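Local coordinates for protein mandelate racemase/muconate lactonizing enzyme (Polaromonas sp., PDB 2OG9) that probably catalyses a mandelate racemase-like isomerisation as a member of the enolase superfamily, at residues D91-C103 with T116-K130. Residues are numbered along the deposited sequence; the frame is centred on the assembly and turned at random.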
# COMPACT_ATOMS: atom_id res chain seq x y z
N ASP A 91 44.93 -7.19 3.84
CA ASP A 91 44.83 -8.26 2.85
C ASP A 91 44.03 -7.69 1.67
O ASP A 91 42.84 -7.41 1.79
CB ASP A 91 44.07 -9.45 3.47
CG ASP A 91 44.09 -10.68 2.59
OD1 ASP A 91 44.24 -10.53 1.36
OD2 ASP A 91 43.95 -11.80 3.13
N PRO A 92 44.68 -7.52 0.50
CA PRO A 92 44.02 -6.98 -0.68
C PRO A 92 42.81 -7.76 -1.20
O PRO A 92 41.99 -7.21 -1.93
CB PRO A 92 45.15 -6.91 -1.71
CG PRO A 92 45.99 -8.10 -1.34
CD PRO A 92 46.05 -7.97 0.17
N SER A 93 42.70 -9.03 -0.83
CA SER A 93 41.59 -9.85 -1.29
C SER A 93 40.25 -9.53 -0.62
O SER A 93 39.19 -9.83 -1.17
CB SER A 93 41.90 -11.34 -1.09
OG SER A 93 42.88 -11.79 -2.03
N ASP A 94 40.29 -8.91 0.55
CA ASP A 94 39.07 -8.56 1.27
C ASP A 94 38.62 -7.17 0.81
O ASP A 94 38.57 -6.21 1.58
CB ASP A 94 39.34 -8.57 2.78
CG ASP A 94 39.72 -9.94 3.29
OD1 ASP A 94 39.28 -10.94 2.67
OD2 ASP A 94 40.43 -10.04 4.31
N ILE A 95 38.26 -7.11 -0.47
CA ILE A 95 37.87 -5.86 -1.11
C ILE A 95 36.72 -5.09 -0.48
O ILE A 95 36.87 -3.90 -0.19
CB ILE A 95 37.57 -6.11 -2.61
CG1 ILE A 95 38.77 -6.81 -3.26
CG2 ILE A 95 37.27 -4.79 -3.32
CD1 ILE A 95 38.66 -6.97 -4.77
N ALA A 96 35.59 -5.75 -0.27
CA ALA A 96 34.44 -5.08 0.34
C ALA A 96 34.78 -4.61 1.75
O ALA A 96 34.42 -3.50 2.15
CB ALA A 96 33.24 -6.02 0.38
N LYS A 97 35.48 -5.46 2.50
CA LYS A 97 35.89 -5.13 3.87
C LYS A 97 36.71 -3.84 3.90
O LYS A 97 36.49 -2.98 4.76
CB LYS A 97 36.73 -6.29 4.44
CG LYS A 97 37.10 -6.11 5.91
CD LYS A 97 38.02 -7.22 6.42
CE LYS A 97 39.43 -7.06 5.87
NZ LYS A 97 40.37 -8.09 6.39
N LEU A 98 37.66 -3.71 2.97
CA LEU A 98 38.51 -2.53 2.88
C LEU A 98 37.74 -1.31 2.40
O LEU A 98 38.06 -0.18 2.77
CB LEU A 98 39.70 -2.80 1.96
CG LEU A 98 40.74 -3.78 2.52
CD1 LEU A 98 41.85 -4.02 1.51
CD2 LEU A 98 41.31 -3.21 3.81
N TRP A 99 36.73 -1.53 1.56
CA TRP A 99 35.90 -0.41 1.09
C TRP A 99 35.26 0.19 2.36
O TRP A 99 35.27 1.41 2.56
CB TRP A 99 34.80 -0.91 0.15
CG TRP A 99 34.12 0.19 -0.64
CD1 TRP A 99 34.45 0.62 -1.89
CD2 TRP A 99 33.02 1.01 -0.21
NE1 TRP A 99 33.63 1.66 -2.27
CE2 TRP A 99 32.74 1.92 -1.26
CE3 TRP A 99 32.25 1.06 0.96
CZ2 TRP A 99 31.72 2.87 -1.17
CZ3 TRP A 99 31.23 2.01 1.04
CH2 TRP A 99 30.98 2.90 -0.02
N ASP A 100 34.72 -0.69 3.21
CA ASP A 100 34.09 -0.26 4.46
C ASP A 100 35.08 0.39 5.42
O ASP A 100 34.75 1.39 6.08
CB ASP A 100 33.42 -1.45 5.17
CG ASP A 100 32.20 -1.98 4.43
OD1 ASP A 100 31.68 -1.28 3.53
OD2 ASP A 100 31.75 -3.10 4.77
N LYS A 101 36.28 -0.17 5.53
CA LYS A 101 37.28 0.40 6.42
C LYS A 101 37.64 1.83 6.00
O LYS A 101 37.73 2.73 6.84
CB LYS A 101 38.56 -0.46 6.44
CG LYS A 101 39.63 0.09 7.37
CD LYS A 101 40.96 -0.65 7.26
CE LYS A 101 42.02 -0.01 8.16
NZ LYS A 101 43.37 -0.66 8.07
N LEU A 102 37.84 2.04 4.70
CA LEU A 102 38.18 3.38 4.22
C LEU A 102 37.02 4.35 4.39
O LEU A 102 37.22 5.54 4.64
CB LEU A 102 38.61 3.33 2.76
CG LEU A 102 39.96 2.64 2.48
CD1 LEU A 102 40.31 2.82 1.01
CD2 LEU A 102 41.04 3.24 3.36
N CYS A 103 35.80 3.83 4.25
CA CYS A 103 34.61 4.67 4.40
C CYS A 103 34.51 5.06 5.88
O CYS A 103 34.23 6.21 6.21
CB CYS A 103 33.37 3.89 3.96
SG CYS A 103 31.87 4.90 3.79
N THR A 116 33.81 8.69 -1.28
CA THR A 116 33.66 7.34 -1.78
C THR A 116 34.21 7.20 -3.20
O THR A 116 34.57 6.10 -3.62
CB THR A 116 32.18 6.87 -1.71
OG1 THR A 116 31.33 7.89 -2.22
CG2 THR A 116 31.79 6.56 -0.26
N GLN A 117 34.27 8.30 -3.94
CA GLN A 117 34.82 8.24 -5.30
C GLN A 117 36.33 8.04 -5.15
O GLN A 117 36.95 7.33 -5.94
CB GLN A 117 34.50 9.53 -6.06
CG GLN A 117 32.99 9.74 -6.20
CD GLN A 117 32.61 11.01 -6.93
OE1 GLN A 117 33.38 11.98 -7.00
NE2 GLN A 117 31.38 11.03 -7.47
N ALA A 118 36.91 8.65 -4.12
CA ALA A 118 38.34 8.47 -3.87
C ALA A 118 38.54 6.99 -3.52
O ALA A 118 39.46 6.33 -4.02
CB ALA A 118 38.77 9.37 -2.71
N ILE A 119 37.67 6.48 -2.66
CA ILE A 119 37.74 5.08 -2.26
C ILE A 119 37.64 4.18 -3.50
O ILE A 119 38.32 3.16 -3.61
CB ILE A 119 36.59 4.74 -1.26
CG1 ILE A 119 36.86 5.43 0.08
CG2 ILE A 119 36.48 3.23 -1.07
CD1 ILE A 119 35.74 5.25 1.12
N GLY A 120 36.78 4.57 -4.44
CA GLY A 120 36.59 3.81 -5.66
C GLY A 120 37.84 3.60 -6.48
O GLY A 120 37.98 2.57 -7.14
N ALA A 121 38.76 4.57 -6.47
CA ALA A 121 40.00 4.42 -7.24
C ALA A 121 40.77 3.23 -6.68
O ALA A 121 41.34 2.43 -7.44
CB ALA A 121 40.84 5.68 -7.15
N PHE A 122 40.79 3.11 -5.35
CA PHE A 122 41.48 2.02 -4.68
C PHE A 122 40.73 0.72 -4.93
O PHE A 122 41.33 -0.32 -5.20
CB PHE A 122 41.56 2.27 -3.16
CG PHE A 122 42.35 3.50 -2.77
CD1 PHE A 122 43.69 3.61 -3.10
CD2 PHE A 122 41.74 4.54 -2.08
CE1 PHE A 122 44.42 4.75 -2.75
CE2 PHE A 122 42.46 5.69 -1.72
CZ PHE A 122 43.80 5.79 -2.06
N ASP A 123 39.41 0.79 -4.83
CA ASP A 123 38.55 -0.37 -5.03
C ASP A 123 38.77 -0.99 -6.40
O ASP A 123 38.90 -2.21 -6.53
CB ASP A 123 37.08 0.05 -4.88
CG ASP A 123 36.13 -1.13 -4.91
OD1 ASP A 123 36.05 -1.87 -3.90
OD2 ASP A 123 35.45 -1.33 -5.94
N VAL A 124 38.83 -0.16 -7.44
CA VAL A 124 39.04 -0.68 -8.78
C VAL A 124 40.40 -1.36 -8.88
O VAL A 124 40.54 -2.44 -9.46
CB VAL A 124 38.95 0.43 -9.84
CG1 VAL A 124 39.27 -0.14 -11.22
CG2 VAL A 124 37.55 1.03 -9.85
N ALA A 125 41.41 -0.73 -8.29
CA ALA A 125 42.75 -1.27 -8.30
C ALA A 125 42.78 -2.65 -7.62
O ALA A 125 43.44 -3.57 -8.10
CB ALA A 125 43.71 -0.30 -7.60
N LEU A 126 42.05 -2.79 -6.51
CA LEU A 126 42.02 -4.07 -5.80
C LEU A 126 41.38 -5.15 -6.67
O LEU A 126 41.83 -6.30 -6.68
CB LEU A 126 41.25 -3.94 -4.48
CG LEU A 126 41.96 -3.16 -3.36
CD1 LEU A 126 41.05 -2.99 -2.16
CD2 LEU A 126 43.23 -3.91 -2.96
N TRP A 127 40.33 -4.79 -7.39
CA TRP A 127 39.67 -5.76 -8.27
C TRP A 127 40.60 -6.14 -9.42
O TRP A 127 40.66 -7.30 -9.82
CB TRP A 127 38.37 -5.18 -8.84
CG TRP A 127 37.21 -5.38 -7.93
CD1 TRP A 127 36.67 -4.47 -7.05
CD2 TRP A 127 36.49 -6.59 -7.75
NE1 TRP A 127 35.65 -5.06 -6.35
CE2 TRP A 127 35.51 -6.36 -6.75
CE3 TRP A 127 36.56 -7.87 -8.34
CZ2 TRP A 127 34.62 -7.35 -6.33
CZ3 TRP A 127 35.67 -8.85 -7.92
CH2 TRP A 127 34.71 -8.59 -6.92
N ASP A 128 41.31 -5.15 -9.95
CA ASP A 128 42.27 -5.37 -11.04
C ASP A 128 43.33 -6.35 -10.56
O ASP A 128 43.67 -7.31 -11.26
CB ASP A 128 42.91 -4.02 -11.42
CG ASP A 128 43.98 -4.16 -12.51
OD1 ASP A 128 43.71 -4.81 -13.54
OD2 ASP A 128 45.08 -3.60 -12.33
N LEU A 129 43.81 -6.13 -9.35
CA LEU A 129 44.83 -6.98 -8.75
C LEU A 129 44.32 -8.40 -8.53
O LEU A 129 45.02 -9.37 -8.81
CB LEU A 129 45.30 -6.35 -7.43
CG LEU A 129 46.44 -6.99 -6.63
CD1 LEU A 129 47.01 -5.96 -5.65
CD2 LEU A 129 45.94 -8.21 -5.88
N LYS A 130 43.09 -8.55 -8.02
CA LYS A 130 42.56 -9.88 -7.79
C LYS A 130 42.38 -10.64 -9.10
O LYS A 130 42.67 -11.83 -9.18
CB LYS A 130 41.21 -9.83 -7.05
CG LYS A 130 40.60 -11.21 -6.81
CD LYS A 130 39.35 -11.15 -5.92
CE LYS A 130 39.70 -10.77 -4.48
NZ LYS A 130 38.53 -10.94 -3.58
O HOH W 1 42.49 -7.79 -4.44
O HOH W 2 37.74 -1.53 -1.75
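Ile95 packs as a knob into a hole on helix 116-130 formed by Asp123, Leu126, Trp127 and Lys130. Its CD1 stands over the centre of the Trp127 five-membered ring, 3.6 Å from the centroid and 6° off the normal, a nearly ideal CH-pi contact. The reciprocal contact, with isoleucine and tryptophan on exchanged helices, sits nearer the ring's rim: Ile119 CG2 lies 3.4 Å from Trp99 CD1, over one face of the indole, while Ile119 CD1 turns to the backbone N of Cys103. With CG anti to N (chi1 -166°), Trp99 swings its ring across to the facing helix, where Thr116 CG2 meets Trp99 CH2, 3.8 Å away; Trp99 NE1 hydrogen-bonds Gly293 O. An alanine in place of Trp99 would probably leave the Ile119 and Thr116 methyls without their aromatic partner and Gly293 O without its indole donor.

Leu98 CD1 meets Leu126 CD1, and Leu102 CD1 meets Phe122 CD2. Polar links are interspersed with these apolar contacts. Lys130, bent at chi3, gives NZ to a lone pair of Ser93 O at 2.7 Å, and the same ammonium also bonds to Lys140 O and Leu141 O of a second subunit. One water joins Pro92 O to Leu126 O; another joins Ile95 O to Asp123 OD1, which Thr296 also holds. Trp127 and Trp99 additionally touch helix 295-307 of the barrel. The two helices, crossing at 149° with axes 10.0 Å apart, form an antiparallel pair of the enolase-superfamily N-terminal capping domain, packed between its sheet and the barrel.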